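Local coordinates for protein TfuB1 (Thermobifida fusca, PDB 6JX3) that binds the leader peptide of a lasso peptide precursor through its PqqD-like RRE fold, in the lasso peptide biosynthesis pathway, at residues S61-A66 / V75-A80. Numbering follows the deposited sequence. Where two conformers were deposited one is given.
Sequences SPADVA and VERTDA. With ZN (zinc ion), chain E.
Arg77 sets its CG anti to the backbone N (chi1 165°) and then bends at chi2 (90°), which swings the long side chain across to Ala66 and Ala63 on the neighbouring helix. Ala66 CB sits over one face of the guanidinium, displaced toward its rim, with NE of Arg77 3.9 Å away. Further out, Arg77 NH2 is 4.0 Å from Ala63 CB, and Ala63 O lies over the same face, too distant for a hydrogen bond. Glu81 OE2, one helical turn further on, forms a salt bridge with Arg77 NE and so helps hold the group across the alanines. Deeper in, Ala66 and Ala80 point at each other, CB to CB 4.1 Å, and with such small side chains the backbones come close, the two CA atoms 5.2 Å apart. At the start of helix 62-72 Ser61 and Asp64 form a capping box: Asp64 N donates to Ser61 OG (2.9 Å), while Ser61 N reaches Asp64 OD2 at 3.3 Å from above the carboxylate plane. That same OD2 binds a zinc ion at 1.9 Å, alongside a water. The contact joins the beginnings of helices 62-72 and 77-93, and Val75 packs on an aromatic side chain of the bound peptide. Val65 turns to Ile52 and Leu56 of helix 47-57; the three helices and three-stranded antiparallel sheet are consistent with the winged helix-turn-helix fold of PqqD-like domains.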
ATOM      1  N   SER A  61       7.150   2.709  11.399  1.00 14.20           N
ATOM      2  CA  SER A  61       8.220   2.119  10.627  1.00 14.96           C
ATOM      3  C   SER A  61       7.742   0.829   9.977  1.00 15.60           C
ATOM      4  O   SER A  61       6.795   0.205  10.449  1.00 14.38           O
ATOM      5  CB  SER A  61       9.393   1.818  11.539  1.00 14.81           C
ATOM      6  OG  SER A  61       9.000   0.829  12.476  1.00 15.24           O
ATOM      7  N   PRO A  62       8.390   0.395   8.898  1.00 13.74           N
ATOM      8  CA  PRO A  62       8.096  -0.952   8.388  1.00 12.68           C
ATOM      9  C   PRO A  62       8.250  -2.010   9.457  1.00 12.45           C
ATOM     10  O   PRO A  62       7.522  -3.008   9.453  1.00 15.52           O
ATOM     11  CB  PRO A  62       9.121  -1.124   7.254  1.00 17.69           C
ATOM     12  CG  PRO A  62       9.316   0.288   6.755  1.00 19.19           C
ATOM     13  CD  PRO A  62       9.295   1.139   8.006  1.00 16.31           C
ATOM     14  N   ALA A  63       9.188  -1.823  10.388  1.00 14.00           N
ATOM     15  CA  ALA A  63       9.357  -2.797  11.457  1.00 16.25           C
ATOM     16  C   ALA A  63       8.130  -2.841  12.360  1.00 16.02           C
ATOM     17  O   ALA A  63       7.687  -3.924  12.762  1.00 14.80           O
ATOM     18  CB  ALA A  63      10.603  -2.455  12.267  1.00 17.05           C
ATOM     19  N   ASP A  64       7.591  -1.669  12.711  1.00 14.58           N
ATOM     20  CA  ASP A  64       6.323  -1.598  13.432  1.00 14.43           C
ATOM     21  C   ASP A  64       5.235  -2.367  12.698  1.00 14.80           C
ATOM     22  O   ASP A  64       4.434  -3.082  13.309  1.00 16.29           O
ATOM     23  CB  ASP A  64       5.852  -0.157  13.540  1.00 14.97           C
ATOM     24  CG  ASP A  64       6.611   0.662  14.534  1.00 21.78           C
ATOM     25  OD1 ASP A  64       7.398   0.129  15.353  1.00 20.82           O
ATOM     26  OD2 ASP A  64       6.386   1.887  14.455  1.00 22.16           O
ATOM     27  N   VAL A  65       5.133  -2.140  11.388  1.00 13.83           N
ATOM     28  CA  VAL A  65       4.059  -2.752  10.621  1.00 13.40           C
ATOM     29  C   VAL A  65       4.247  -4.256  10.567  1.00 15.82           C
ATOM     30  O   VAL A  65       3.275  -5.014  10.633  1.00 15.64           O
ATOM     31  CB  VAL A  65       3.975  -2.133   9.218  1.00 12.65           C
ATOM     32  CG1 VAL A  65       2.836  -2.789   8.407  1.00 16.61           C
ATOM     33  CG2 VAL A  65       3.777  -0.631   9.336  1.00 16.17           C
ATOM     34  N   ALA A  66       5.496  -4.718  10.458  1.00 13.69           N
ATOM     35  CA  ALA A  66       5.728  -6.158  10.482  1.00 16.13           C
ATOM     36  C   ALA A  66       5.265  -6.755  11.803  1.00 17.64           C
ATOM     37  O   ALA A  66       4.630  -7.816  11.827  1.00 16.84           O
ATOM     38  CB  ALA A  66       7.209  -6.466  10.240  1.00 15.08           C
ATOM     39  N   VAL A  75       0.972 -14.912   9.729  1.00 18.99           N
ATOM     40  CA  VAL A  75       2.130 -14.661   8.882  1.00 17.82           C
ATOM     41  C   VAL A  75       3.358 -14.578   9.774  1.00 15.41           C
ATOM     42  O   VAL A  75       3.309 -14.021  10.875  1.00 20.40           O
ATOM     43  CB  VAL A  75       1.940 -13.381   8.037  1.00 17.42           C
ATOM     44  CG1 VAL A  75       1.754 -12.166   8.950  1.00 16.93           C
ATOM     45  CG2 VAL A  75       3.126 -13.181   7.105  1.00 18.51           C
ATOM     46  N   GLU A  76       4.443 -15.192   9.314  1.00 17.96           N
ATOM     47  CA  GLU A  76       5.711 -15.121  10.018  1.00 22.64           C
ATOM     48  C   GLU A  76       6.299 -13.725   9.885  1.00 20.16           C
ATOM     49  O   GLU A  76       6.106 -13.043   8.878  1.00 20.74           O
ATOM     50  CB  GLU A  76       6.690 -16.148   9.452  1.00 23.91           C
ATOM     51  CG  GLU A  76       6.238 -17.583   9.627  1.00 28.48           C
ATOM     52  CD  GLU A  76       6.534 -18.118  11.014  1.00 39.24           C
ATOM     53  OE1 GLU A  76       7.251 -17.436  11.777  1.00 44.93           O
ATOM     54  OE2 GLU A  76       6.038 -19.216  11.344  1.00 41.75           O
ATOM     55  N   ARG A  77       7.039 -13.313  10.913  1.00 20.93           N
ATOM     56  CA  ARG A  77       7.700 -12.010  10.877  1.00 21.78           C
ATOM     57  C   ARG A  77       8.565 -11.839   9.631  1.00 22.52           C
ATOM     58  O   ARG A  77       8.534 -10.784   8.983  1.00 18.99           O
ATOM     59  CB  ARG A  77       8.525 -11.823  12.144  1.00 26.29           C
ATOM     60  CG  ARG A  77       9.509 -10.697  12.048  1.00 30.82           C
ATOM     61  CD  ARG A  77       8.880  -9.422  12.523  1.00 27.33           C
ATOM     62  NE  ARG A  77       9.832  -8.317  12.488  1.00 24.32           N
ATOM     63  CZ  ARG A  77       9.870  -7.342  13.386  1.00 24.70           C
ATOM     64  NH1 ARG A  77       9.014  -7.347  14.401  1.00 26.33           N
ATOM     65  NH2 ARG A  77      10.762  -6.365  13.268  1.00 18.84           N
ATOM     66  N   THR A  78       9.351 -12.867   9.283  1.00 21.52           N
ATOM     67  CA  THR A  78      10.208 -12.760   8.111  0.52 19.20           C
ATOM     68  C   THR A  78       9.384 -12.486   6.856  1.00 21.44           C
ATOM     69  O   THR A  78       9.739 -11.615   6.053  1.00 19.96           O
ATOM     70  CB  THR A  78      11.050 -14.031   7.979  0.52 24.26           C
ATOM     71  OG1 THR A  78      11.662 -14.308   9.240  0.52 31.03           O
ATOM     72  CG2 THR A  78      12.162 -13.838   6.985  0.52 24.33           C
ATOM     73  N   ASP A  79       8.282 -13.208   6.670  1.00 19.28           N
ATOM     74  CA  ASP A  79       7.444 -12.992   5.498  0.52 22.00           C
ATOM     75  C   ASP A  79       6.818 -11.605   5.520  1.00 14.96           C
ATOM     76  O   ASP A  79       6.698 -10.956   4.478  1.00 15.81           O
ATOM     77  CB  ASP A  79       6.355 -14.058   5.428  0.52 18.15           C
ATOM     78  CG  ASP A  79       6.875 -15.388   4.927  0.52 27.33           C
ATOM     79  OD1 ASP A  79       7.907 -15.397   4.224  0.52 27.02           O
ATOM     80  OD2 ASP A  79       6.253 -16.421   5.246  0.52 25.71           O
ATOM     81  N   ALA A  80       6.403 -11.149   6.705  1.00 14.26           N
ATOM     82  CA  ALA A  80       5.812  -9.822   6.814  1.00 15.92           C
ATOM     83  C   ALA A  80       6.804  -8.752   6.404  1.00 15.83           C
ATOM     84  O   ALA A  80       6.456  -7.837   5.651  1.00 13.29           O
ATOM     85  CB  ALA A  80       5.328  -9.565   8.239  1.00 15.82           C
TER
HETATM   86 ZN    ZN E 103       7.048   3.110  15.807  0.84 22.27          ZN
HETATM   87  O   HOH W   1       5.900   4.922  15.452  1.00 30.68           O